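Side-chain contacts in beta-galacturonidase (Eisenbergiella tayi, PDB 6NCW), which hydrolyses beta-linked galacturonides as a glycoside hydrolase of family 2, and may also have the beta-glucuronidase activity generally assigned to its relatives: residues D99-D104 against R175-G180; S153-T158 against V186-G191. One frame throughout, in Å; residues are numbered along the deposited sequence.

Interaction 1. Residues D99-D104 against R175-G180; sequences DVVLKD and RNLSSG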
loop_
_atom_site.group_PDB
_atom_site.type_symbol
_atom_site.label_atom_id
_atom_site.label_comp_id
_atom_site.label_asym_id
_atom_site.label_seq_id
_atom_site.Cartn_x
_atom_site.Cartn_y
_atom_site.Cartn_z
ATOM N N ASP A 99 -32.118 31.116 0.819
ATOM C CA ASP A 99 -33.505 30.679 0.948
ATOM C C ASP A 99 -34.353 31.177 -0.220
ATOM O O ASP A 99 -33.997 32.122 -0.928
ATOM C CB ASP A 99 -34.130 31.109 2.301
ATOM C CG ASP A 99 -34.341 32.632 2.434
ATOM O OD1 ASP A 99 -34.246 33.383 1.441
ATOM O OD2 ASP A 99 -34.610 33.080 3.569
ATOM N N VAL A 100 -35.486 30.502 -0.409
ATOM C CA VAL A 100 -36.527 30.895 -1.349
ATOM C C VAL A 100 -37.805 31.072 -0.551
ATOM O O VAL A 100 -38.171 30.191 0.239
ATOM C CB VAL A 100 -36.729 29.847 -2.456
ATOM C CG1 VAL A 100 -37.866 30.256 -3.378
ATOM C CG2 VAL A 100 -35.441 29.651 -3.237
ATOM N N VAL A 101 -38.471 32.207 -0.741
ATOM C CA VAL A 101 -39.723 32.516 -0.058
ATOM C C VAL A 101 -40.833 32.609 -1.098
ATOM O O VAL A 101 -40.686 33.297 -2.112
ATOM C CB VAL A 101 -39.614 33.815 0.755
ATOM C CG1 VAL A 101 -40.967 34.162 1.358
ATOM C CG2 VAL A 101 -38.552 33.653 1.846
ATOM N N LEU A 102 -41.934 31.905 -0.848
ATOM C CA LEU A 102 -43.030 31.800 -1.800
ATOM C C LEU A 102 -44.329 32.197 -1.125
ATOM O O LEU A 102 -44.681 31.646 -0.077
ATOM C CB LEU A 102 -43.157 30.385 -2.356
ATOM C CG LEU A 102 -42.091 30.038 -3.383
ATOM C CD1 LEU A 102 -42.336 28.651 -3.931
ATOM C CD2 LEU A 102 -42.093 31.087 -4.483
ATOM N N LYS A 103 -45.047 33.127 -1.742
ATOM C CA LYS A 103 -46.246 33.685 -1.140
ATOM C C LYS A 103 -47.474 32.913 -1.597
ATOM O O LYS A 103 -47.650 32.663 -2.793
ATOM C CB LYS A 103 -46.374 35.169 -1.485
ATOM C CG LYS A 103 -45.433 36.048 -0.671
ATOM C CD LYS A 103 -45.337 37.461 -1.233
ATOM C CE LYS A 103 -44.675 38.397 -0.235
ATOM N NZ LYS A 103 -44.573 39.792 -0.743
ATOM N N ASP A 104 -48.268 32.476 -0.620
ATOM C CA ASP A 104 -49.635 31.994 -0.804
ATOM C C ASP A 104 -49.739 30.980 -1.949
ATOM O O ASP A 104 -50.363 31.218 -2.984
ATOM C CB ASP A 104 -50.566 33.193 -1.008
ATOM C CG ASP A 104 -52.032 32.811 -0.981
ATOM O OD1 ASP A 104 -52.681 32.911 -2.043
ATOM O OD2 ASP A 104 -52.525 32.400 0.093
ATOM N N ARG A 175 -39.312 40.224 8.806
ATOM C CA ARG A 175 -39.773 40.427 7.441
ATOM C C ARG A 175 -41.287 40.265 7.415
ATOM O O ARG A 175 -41.819 39.238 7.858
ATOM C CB ARG A 175 -39.104 39.448 6.479
ATOM C CG ARG A 175 -39.516 39.595 5.022
ATOM C CD ARG A 175 -38.531 38.829 4.166
ATOM N NE ARG A 175 -38.991 38.576 2.805
ATOM C CZ ARG A 175 -38.294 37.863 1.917
ATOM N NH1 ARG A 175 -37.112 37.346 2.255
ATOM N NH2 ARG A 175 -38.768 37.665 0.694
ATOM N N ASN A 176 -41.972 41.285 6.916
ATOM C CA ASN A 176 -43.418 41.266 6.748
ATOM C C ASN A 176 -43.715 40.847 5.316
ATOM O O ASN A 176 -43.222 41.468 4.371
ATOM C CB ASN A 176 -44.010 42.644 7.055
ATOM C CG ASN A 176 -45.498 42.730 6.750
ATOM O OD1 ASN A 176 -46.230 41.742 6.832
ATOM N ND2 ASN A 176 -45.946 43.916 6.379
ATOM N N LEU A 177 -44.477 39.771 5.155
ATOM C CA LEU A 177 -44.888 39.325 3.827
ATOM C C LEU A 177 -46.265 39.850 3.431
ATOM O O LEU A 177 -46.697 39.620 2.294
ATOM C CB LEU A 177 -44.881 37.790 3.755
ATOM C CG LEU A 177 -43.564 37.089 4.127
ATOM C CD1 LEU A 177 -43.838 35.649 4.479
ATOM C CD2 LEU A 177 -42.545 37.174 2.993
ATOM N N SER A 178 -46.958 40.535 4.343
ATOM C CA SER A 178 -48.258 41.132 4.060
ATOM C C SER A 178 -48.100 42.479 3.363
ATOM O O SER A 178 -47.170 43.242 3.645
ATOM C CB SER A 178 -49.051 41.326 5.350
ATOM O OG SER A 178 -50.267 42.003 5.078
ATOM N N SER A 179 -49.029 42.773 2.446
ATOM C CA SER A 179 -48.994 44.052 1.741
ATOM C C SER A 179 -49.333 45.229 2.651
ATOM O O SER A 179 -49.008 46.371 2.309
ATOM C CB SER A 179 -49.943 44.028 0.539
ATOM O OG SER A 179 -51.263 43.682 0.921
ATOM N N GLY A 180 -49.950 44.981 3.807
ATOM C CA GLY A 180 -50.303 46.035 4.730
ATOM C C GLY A 180 -49.335 46.187 5.892
ATOM O O GLY A 180 -48.540 45.298 6.193
#

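Interaction 2. Residues S153-T158 against V186-G191; sequences SWIHFT and VEVEIG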
loop_
_atom_site.group_PDB
_atom_site.type_symbol
_atom_site.label_atom_id
_atom_site.label_comp_id
_atom_site.label_asym_id
_atom_site.label_seq_id
_atom_site.Cartn_x
_atom_site.Cartn_y
_atom_site.Cartn_z
ATOM N N SER A 153 -36.345 36.703 10.488
ATOM C CA SER A 153 -35.324 36.348 9.509
ATOM C C SER A 153 -33.991 35.957 10.167
ATOM O O SER A 153 -33.337 35.009 9.720
ATOM C CB SER A 153 -35.143 37.510 8.538
ATOM O OG SER A 153 -33.922 37.396 7.839
ATOM N N TRP A 154 -33.570 36.661 11.216
ATOM C CA TRP A 154 -32.387 36.296 11.996
ATOM C C TRP A 154 -32.392 37.083 13.303
ATOM O O TRP A 154 -33.127 38.063 13.452
ATOM C CB TRP A 154 -31.071 36.546 11.229
ATOM C CG TRP A 154 -30.883 37.938 10.600
ATOM C CD1 TRP A 154 -31.065 38.268 9.289
ATOM C CD2 TRP A 154 -30.460 39.154 11.258
ATOM N NE1 TRP A 154 -30.803 39.599 9.087
ATOM C CE2 TRP A 154 -30.419 40.165 10.276
ATOM C CE3 TRP A 154 -30.130 39.485 12.582
ATOM C CZ2 TRP A 154 -30.050 41.486 10.571
ATOM C CZ3 TRP A 154 -29.757 40.799 12.872
ATOM C CH2 TRP A 154 -29.727 41.783 11.870
ATOM N N ILE A 155 -31.581 36.615 14.256
ATOM C CA ILE A 155 -31.280 37.313 15.501
ATOM C C ILE A 155 -29.762 37.257 15.730
ATOM O O ILE A 155 -29.148 36.200 15.560
ATOM C CB ILE A 155 -32.049 36.695 16.688
ATOM C CG1 ILE A 155 -31.638 37.340 18.012
ATOM C CG2 ILE A 155 -31.853 35.186 16.743
ATOM C CD1 ILE A 155 -32.587 37.011 19.151
ATOM N N HIS A 156 -29.161 38.399 16.082
ATOM C CA HIS A 156 -27.736 38.516 16.377
ATOM C C HIS A 156 -27.556 39.010 17.801
ATOM O O HIS A 156 -28.029 40.098 18.147
ATOM C CB HIS A 156 -27.032 39.482 15.421
ATOM C CG HIS A 156 -26.979 39.000 14.011
ATOM N ND1 HIS A 156 -26.548 39.796 12.969
ATOM C CD2 HIS A 156 -27.289 37.801 13.467
ATOM C CE1 HIS A 156 -26.605 39.110 11.842
ATOM N NE2 HIS A 156 -27.050 37.896 12.117
ATOM N N PHE A 157 -26.848 38.234 18.609
ATOM C CA PHE A 157 -26.551 38.587 19.986
ATOM C C PHE A 157 -25.068 38.892 20.108
ATOM O O PHE A 157 -24.236 38.162 19.564
ATOM C CB PHE A 157 -26.921 37.445 20.939
ATOM C CG PHE A 157 -26.534 37.706 22.361
ATOM C CD1 PHE A 157 -27.331 38.516 23.171
ATOM C CD2 PHE A 157 -25.365 37.167 22.885
ATOM C CE1 PHE A 157 -26.968 38.775 24.479
ATOM C CE2 PHE A 157 -24.998 37.412 24.196
ATOM C CZ PHE A 157 -25.802 38.216 24.997
ATOM N N THR A 158 -24.747 39.958 20.833
ATOM C CA THR A 158 -23.375 40.400 21.050
ATOM C C THR A 158 -23.101 40.496 22.543
ATOM O O THR A 158 -23.755 41.301 23.229
ATOM C CB THR A 158 -23.122 41.765 20.398
ATOM O OG1 THR A 158 -23.676 41.784 19.075
ATOM C CG2 THR A 158 -21.620 42.073 20.352
ATOM N N VAL A 186 -41.579 41.609 19.859
ATOM C CA VAL A 186 -40.705 40.447 19.915
ATOM C C VAL A 186 -40.197 40.306 21.342
ATOM O O VAL A 186 -39.635 41.254 21.903
ATOM C CB VAL A 186 -39.542 40.555 18.915
ATOM C CG1 VAL A 186 -38.514 39.471 19.190
ATOM C CG2 VAL A 186 -40.072 40.418 17.513
ATOM N N GLU A 187 -40.410 39.128 21.929
ATOM C CA GLU A 187 -39.949 38.818 23.274
ATOM C C GLU A 187 -38.704 37.933 23.208
ATOM O O GLU A 187 -38.714 36.886 22.552
ATOM C CB GLU A 187 -41.049 38.123 24.080
ATOM C CG GLU A 187 -40.597 37.749 25.484
ATOM C CD GLU A 187 -41.712 37.213 26.366
ATOM O OE1 GLU A 187 -41.515 37.167 27.605
ATOM O OE2 GLU A 187 -42.776 36.835 25.820
ATOM N N VAL A 188 -37.652 38.332 23.922
ATOM C CA VAL A 188 -36.326 37.725 23.800
ATOM C C VAL A 188 -35.909 37.190 25.162
ATOM O O VAL A 188 -35.856 37.945 26.145
ATOM C CB VAL A 188 -35.280 38.726 23.276
ATOM C CG1 VAL A 188 -33.896 38.078 23.247
ATOM C CG2 VAL A 188 -35.652 39.238 21.909
ATOM N N GLU A 189 -35.607 35.896 25.219
ATOM C CA GLU A 189 -35.084 35.260 26.420
ATOM C C GLU A 189 -33.763 34.573 26.109
ATOM O O GLU A 189 -33.587 34.008 25.022
ATOM C CB GLU A 189 -36.082 34.253 26.986
ATOM C CG GLU A 189 -37.450 34.873 27.276
ATOM C CD GLU A 189 -38.274 34.085 28.287
ATOM O OE1 GLU A 189 -39.189 34.688 28.908
ATOM O OE2 GLU A 189 -38.009 32.871 28.462
ATOM N N ILE A 190 -32.837 34.626 27.062
ATOM C CA ILE A 190 -31.537 33.975 26.940
ATOM C C ILE A 190 -31.419 32.979 28.083
ATOM O O ILE A 190 -31.315 33.373 29.251
ATOM C CB ILE A 190 -30.375 34.979 26.958
ATOM C CG1 ILE A 190 -30.559 36.019 25.860
ATOM C CG2 ILE A 190 -29.047 34.253 26.795
ATOM C CD1 ILE A 190 -29.530 37.101 25.895
ATOM N N GLY A 191 -31.433 31.693 27.752
ATOM C CA GLY A 191 -31.365 30.656 28.764
ATOM C C GLY A 191 -32.474 30.742 29.792
ATOM O O GLY A 191 -32.228 30.523 30.984
#

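Interaction 1. Residues D99-D104 against R175-G180
V101 and L177 make the apolar part of this contact, methyl against methyl: CG1 of V101 lies 3.8 Å from CD2 of L177. The valine is turned so that CG1 is anti to the backbone N (chi1 175°), which sends this branch to the leucine and leaves CG2 for R175. Branched aliphatic residues suit the place, since the closest CA atoms of the two segments, those of K103 and L177, are 7.6 Å apart and side chains must make the contact.

The cationic side chains add their aliphatic or flat parts. R175 reaches out extended from CG to NE and meets V101 from the opposite direction; CG2 of V101 sits over one face of the guanidinium, 4.0 Å from NH1, while NH2 is 3.9 Å from CB of V101. K103, also extended beyond CG, brings CE to within 3.5 Å of the carbonyl O of L177, and its NZ continues to a salt bridge with E205.

No hydrogen bond joins the two segments. The contact is a seam between domains: strand 98-105 is the outermost strand of its sheet, whereas 175-180 is the end of strand 165-176 and the turn after it, in the immunoglobulin-like beta-sandwich. Y151 of strand 150-162 also touches V101, R175 and L177.

Polar bonds inside 175-180 shape the turn. N176 OD1 accepts from N of S178 at 2.9 Å in an Asx turn, the donor standing well above the carbonyl plane, and N176 ND2 gives a 2.9 Å bond to O of G180. In an ST turn, S178 OG accepts from N of G180, 3.3 Å away.

Interaction 2. Residues S153-T158 against V186-G191
F157 meets I190 across the interior of the immunoglobulin-like beta-sandwich, where strand 150-162 of one sheet faces strand 182-190 of the other. The two side chains cross at about a right angle, and the touching is done by a single methyl: I190 CD1 approaches the phenylalanine ring obliquely, 3.8 Å from its CD1. A looser pair lies beside it, I155 CD1 standing 4.4 Å from CG1 of V188. With CA atoms 9.7 Å apart at both I155–V188 and F157–I190, the sheets are separated by a layer of side chains, and large or branched apolar residues suit this buried layer.

Further out, F253 packs edge-to-face with the F157 ring, while I233 touches both I155 and I190, and F195 touches V188 and I190. On the other side of strand 150-162, W154 and H156 lie against each other, and H156 NE2 bonds to the backbone O of T362; N366 holds the backbone at I155 and F157, tying this strand to the TIM-barrel domain. Setting F157 CG anti to the backbone N (chi1 175°) directs the ring toward the facing sheet, and its CE1 comes to 3.4 Å from CD1 of I190.

Both contacts involve the immunoglobulin-like beta-sandwich, but at different places. Interaction 2 lies in its interior, between its two sheets, and is wholly buried; interaction 1 is partly buried and joins an end of the sandwich to the sheet containing strand 98-105. Their centres are 21 Å apart, and they do not touch, although their nearest atoms are only about 5 Å apart. The chain connects them directly: strand 150-162 of interaction 2 pairs with strand 165-176, which leads into the turn of interaction 1 and then into strand 182-190, back in interaction 2. Neither contact is at the galacturonate-binding residues, which include E465 and R337.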